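Local coordinates for protein 2-dehydropantoate 2-reductase (Bacillus subtilis, PDB 3EGO) that probably catalyses the NADPH-dependent reduction of ketopantoate to pantoate, a step in pantothenate biosynthesis, at residues H104-K109 with I265-K270. Residues are numbered along the deposited sequence; the frame is centred on the assembly and turned at random.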
ATOM      1  N   HIS A 104     -16.010  17.955  -4.916  1.00 33.68           N
ATOM      2  CA  HIS A 104     -16.871  18.832  -5.728  1.00 34.04           C
ATOM      3  C   HIS A 104     -17.225  20.103  -4.982  1.00 34.07           C
ATOM      4  O   HIS A 104     -17.568  21.119  -5.593  1.00 35.72           O
ATOM      5  CB  HIS A 104     -18.150  18.127  -6.205  1.00 31.52           C
ATOM      6  CG  HIS A 104     -19.039  17.640  -5.100  1.00 32.94           C
ATOM      7  ND1 HIS A 104     -18.613  16.747  -4.140  1.00 28.74           N
ATOM      8  CD2 HIS A 104     -20.349  17.867  -4.843  1.00 24.90           C
ATOM      9  CE1 HIS A 104     -19.611  16.465  -3.323  1.00 32.79           C
ATOM     10  NE2 HIS A 104     -20.679  17.128  -3.730  1.00 30.08           N
ATOM     11  N   ILE A 105     -17.134  20.029  -3.664  1.00 36.66           N
ATOM     12  CA  ILE A 105     -17.474  21.156  -2.798  1.00 38.76           C
ATOM     13  C   ILE A 105     -16.522  22.321  -3.058  1.00 40.40           C
ATOM     14  O   ILE A 105     -16.942  23.466  -3.075  1.00 40.74           O
ATOM     15  CB  ILE A 105     -17.443  20.739  -1.320  1.00 37.12           C
ATOM     16  CG1 ILE A 105     -18.538  19.697  -1.043  1.00 39.64           C
ATOM     17  CG2 ILE A 105     -17.587  21.948  -0.426  1.00 40.89           C
ATOM     18  CD1 ILE A 105     -19.959  20.168  -1.449  1.00 26.18           C
ATOM     19  N   HIS A 106     -15.246  22.025  -3.316  1.00 43.94           N
ATOM     20  CA  HIS A 106     -14.303  23.078  -3.728  1.00 45.39           C
ATOM     21  C   HIS A 106     -14.667  23.683  -5.104  1.00 48.07           C
ATOM     22  O   HIS A 106     -14.567  24.896  -5.306  1.00 48.44           O
ATOM     23  CB  HIS A 106     -12.845  22.583  -3.662  1.00 45.54           C
ATOM     24  CG  HIS A 106     -12.351  22.327  -2.269  1.00 43.50           C
ATOM     25  ND1 HIS A 106     -11.538  21.262  -1.950  1.00 49.12           N
ATOM     26  CD2 HIS A 106     -12.567  22.994  -1.109  1.00 45.33           C
ATOM     27  CE1 HIS A 106     -11.268  21.285  -0.653  1.00 47.28           C
ATOM     28  NE2 HIS A 106     -11.885  22.324  -0.118  1.00 47.91           N
ATOM     29  N   ASP A 107     -15.123  22.852  -6.035  1.00 49.27           N
ATOM     30  CA  ASP A 107     -15.578  23.341  -7.340  1.00 51.16           C
ATOM     31  C   ASP A 107     -16.827  24.219  -7.234  1.00 51.21           C
ATOM     32  O   ASP A 107     -16.944  25.244  -7.908  1.00 48.97           O
ATOM     33  CB  ASP A 107     -15.855  22.166  -8.290  1.00 52.98           C
ATOM     34  CG  ASP A 107     -14.835  21.029  -8.146  1.00 58.53           C
ATOM     35  OD1 ASP A 107     -13.854  21.177  -7.375  1.00 60.07           O
ATOM     36  OD2 ASP A 107     -15.029  19.975  -8.796  1.00 61.31           O
ATOM     37  N   LEU A 108     -17.767  23.806  -6.386  1.00 50.42           N
ATOM     38  CA  LEU A 108     -19.015  24.547  -6.186  1.00 50.75           C
ATOM     39  C   LEU A 108     -18.847  25.870  -5.451  1.00 52.71           C
ATOM     40  O   LEU A 108     -19.581  26.817  -5.715  1.00 52.05           O
ATOM     41  CB  LEU A 108     -20.010  23.710  -5.381  1.00 49.34           C
ATOM     42  CG  LEU A 108     -20.476  22.387  -5.951  1.00 42.06           C
ATOM     43  CD1 LEU A 108     -21.490  21.781  -5.022  1.00 41.57           C
ATOM     44  CD2 LEU A 108     -21.036  22.598  -7.302  1.00 31.90           C
ATOM     45  N   LYS A 109     -17.920  25.896  -4.498  1.00 56.79           N
ATOM     46  CA  LYS A 109     -17.652  27.070  -3.676  1.00 61.43           C
ATOM     47  C   LYS A 109     -17.508  28.323  -4.530  1.00 64.07           C
ATOM     48  O   LYS A 109     -18.125  29.355  -4.259  1.00 65.62           O
ATOM     49  CB  LYS A 109     -16.351  26.868  -2.905  1.00 61.74           C
ATOM     50  CG  LYS A 109     -16.418  27.269  -1.452  1.00 64.52           C
ATOM     51  CD  LYS A 109     -16.827  26.083  -0.595  1.00 66.12           C
ATOM     52  CE  LYS A 109     -16.942  26.480   0.862  1.00 69.33           C
ATOM     53  NZ  LYS A 109     -16.635  25.342   1.776  1.00 71.84           N
ATOM     54  N   ILE A 265      -9.914  11.821  -0.127  1.00 29.77           N
ATOM     55  CA  ILE A 265      -8.724  12.192   0.625  1.00 28.34           C
ATOM     56  C   ILE A 265      -8.185  13.523   0.179  1.00 28.30           C
ATOM     57  O   ILE A 265      -7.747  14.316   1.028  1.00 29.31           O
ATOM     58  CB  ILE A 265      -7.563  11.151   0.491  1.00 30.33           C
ATOM     59  CG1 ILE A 265      -8.054   9.715   0.712  1.00 30.31           C
ATOM     60  CG2 ILE A 265      -6.434  11.502   1.477  1.00 31.27           C
ATOM     61  CD1 ILE A 265      -7.075   8.676   0.199  1.00 26.16           C
ATOM     62  N   GLY A 266      -8.162  13.735  -1.141  1.00 28.31           N
ATOM     63  CA  GLY A 266      -7.592  14.939  -1.754  1.00 32.53           C
ATOM     64  C   GLY A 266      -8.278  16.198  -1.251  1.00 36.21           C
ATOM     65  O   GLY A 266      -7.675  17.294  -1.163  1.00 35.43           O
ATOM     66  N   TYR A 267      -9.545  16.051  -0.904  1.00 32.69           N
ATOM     67  CA  TYR A 267     -10.269  17.191  -0.319  1.00 34.61           C
ATOM     68  C   TYR A 267      -9.807  17.534   1.110  1.00 33.90           C
ATOM     69  O   TYR A 267      -9.625  18.714   1.456  1.00 34.59           O
ATOM     70  CB  TYR A 267     -11.772  16.935  -0.374  1.00 34.31           C
ATOM     71  CG  TYR A 267     -12.559  17.823   0.541  1.00 33.01           C
ATOM     72  CD1 TYR A 267     -13.067  19.030   0.095  1.00 42.60           C
ATOM     73  CD2 TYR A 267     -12.824  17.436   1.832  1.00 26.82           C
ATOM     74  CE1 TYR A 267     -13.807  19.852   0.930  1.00 36.74           C
ATOM     75  CE2 TYR A 267     -13.567  18.242   2.678  1.00 37.18           C
ATOM     76  CZ  TYR A 267     -14.042  19.455   2.220  1.00 35.28           C
ATOM     77  OH  TYR A 267     -14.781  20.288   3.052  1.00 38.83           O
ATOM     78  N   LEU A 268      -9.648  16.511   1.949  1.00 33.12           N
ATOM     79  CA  LEU A 268      -9.075  16.668   3.265  1.00 30.22           C
ATOM     80  C   LEU A 268      -7.662  17.284   3.172  1.00 33.26           C
ATOM     81  O   LEU A 268      -7.307  18.165   3.963  1.00 30.39           O
ATOM     82  CB  LEU A 268      -9.018  15.324   3.976  1.00 29.36           C
ATOM     83  CG  LEU A 268     -10.404  14.820   4.421  1.00 31.68           C
ATOM     84  CD1 LEU A 268     -10.371  13.363   4.796  1.00 24.00           C
ATOM     85  CD2 LEU A 268     -10.918  15.623   5.620  1.00 27.58           C
ATOM     86  N   LEU A 269      -6.875  16.844   2.196  1.00 29.98           N
ATOM     87  CA  LEU A 269      -5.503  17.383   2.064  1.00 30.78           C
ATOM     88  C   LEU A 269      -5.534  18.884   1.760  1.00 32.28           C
ATOM     89  O   LEU A 269      -4.794  19.649   2.379  1.00 33.37           O
ATOM     90  CB  LEU A 269      -4.698  16.620   1.021  1.00 28.56           C
ATOM     91  CG  LEU A 269      -4.504  15.125   1.388  1.00 30.04           C
ATOM     92  CD1 LEU A 269      -3.653  14.440   0.318  1.00 32.31           C
ATOM     93  CD2 LEU A 269      -3.876  14.924   2.749  1.00 34.90           C
ATOM     94  N   LYS A 270      -6.394  19.290   0.831  1.00 30.23           N
ATOM     95  CA  LYS A 270      -6.539  20.703   0.476  1.00 35.35           C
ATOM     96  C   LYS A 270      -6.980  21.505   1.669  1.00 35.95           C
ATOM     97  O   LYS A 270      -6.490  22.610   1.901  1.00 34.76           O
ATOM     98  CB  LYS A 270      -7.524  20.884  -0.670  1.00 38.41           C
ATOM     99  CG  LYS A 270      -6.937  20.437  -1.999  1.00 46.36           C
ATOM    100  CD  LYS A 270      -8.004  20.212  -3.035  1.00 48.64           C
ATOM    101  CE  LYS A 270      -7.407  20.346  -4.418  1.00 54.92           C
ATOM    102  NZ  LYS A 270      -8.475  20.429  -5.452  1.00 59.10           N
TER
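The imidazole of His-106 and the phenol ring of Tyr-267 lie nearly parallel but slid apart. The ring centroids are 4.5 Å apart and the planes lie at 28°. Because the rings are slid past each other, they barely overlap. The CD1-CE1 side of the tyrosine lies over one face of the imidazole, displaced toward its rim. At the imidazole edge, in its plane, sits the backbone O of Tyr-267. His-106 CE1 and Tyr-267 CD1 are modelled closer than carbons can sit, so the exact spacing is doubtful. Lys-270 comes to the imidazole obliquely, with its CB 3.8 Å from His-106 CE1. Its extended chain runs past the histidine in the opposite direction, and CD lies 3.8 Å from ND1. Tyr-267 has CG anti to its backbone N (chi1 163°), which carries the ring out toward helix 103-109. There Ile-105 adds a looser apolar contact, CB to Tyr-267 CE1 at 4.4 Å, while its side chain, whose end leads away, also touches Trp-174 and Leu-178. His-106 NE2 hydrogen-bonds Glu-271 OE2, which probably limits how the imidazole can turn. With an alanine at His-106, Tyr-267 would probably lose the ring packed against it and Glu-271 its hydrogen bond across the interface. The segment axes approach to 10.7 Å. This is interdomain helix packing in the ketopantoate reductase fold, joining the Rossmann-type NADP-binding domain to the helical C-terminal domain.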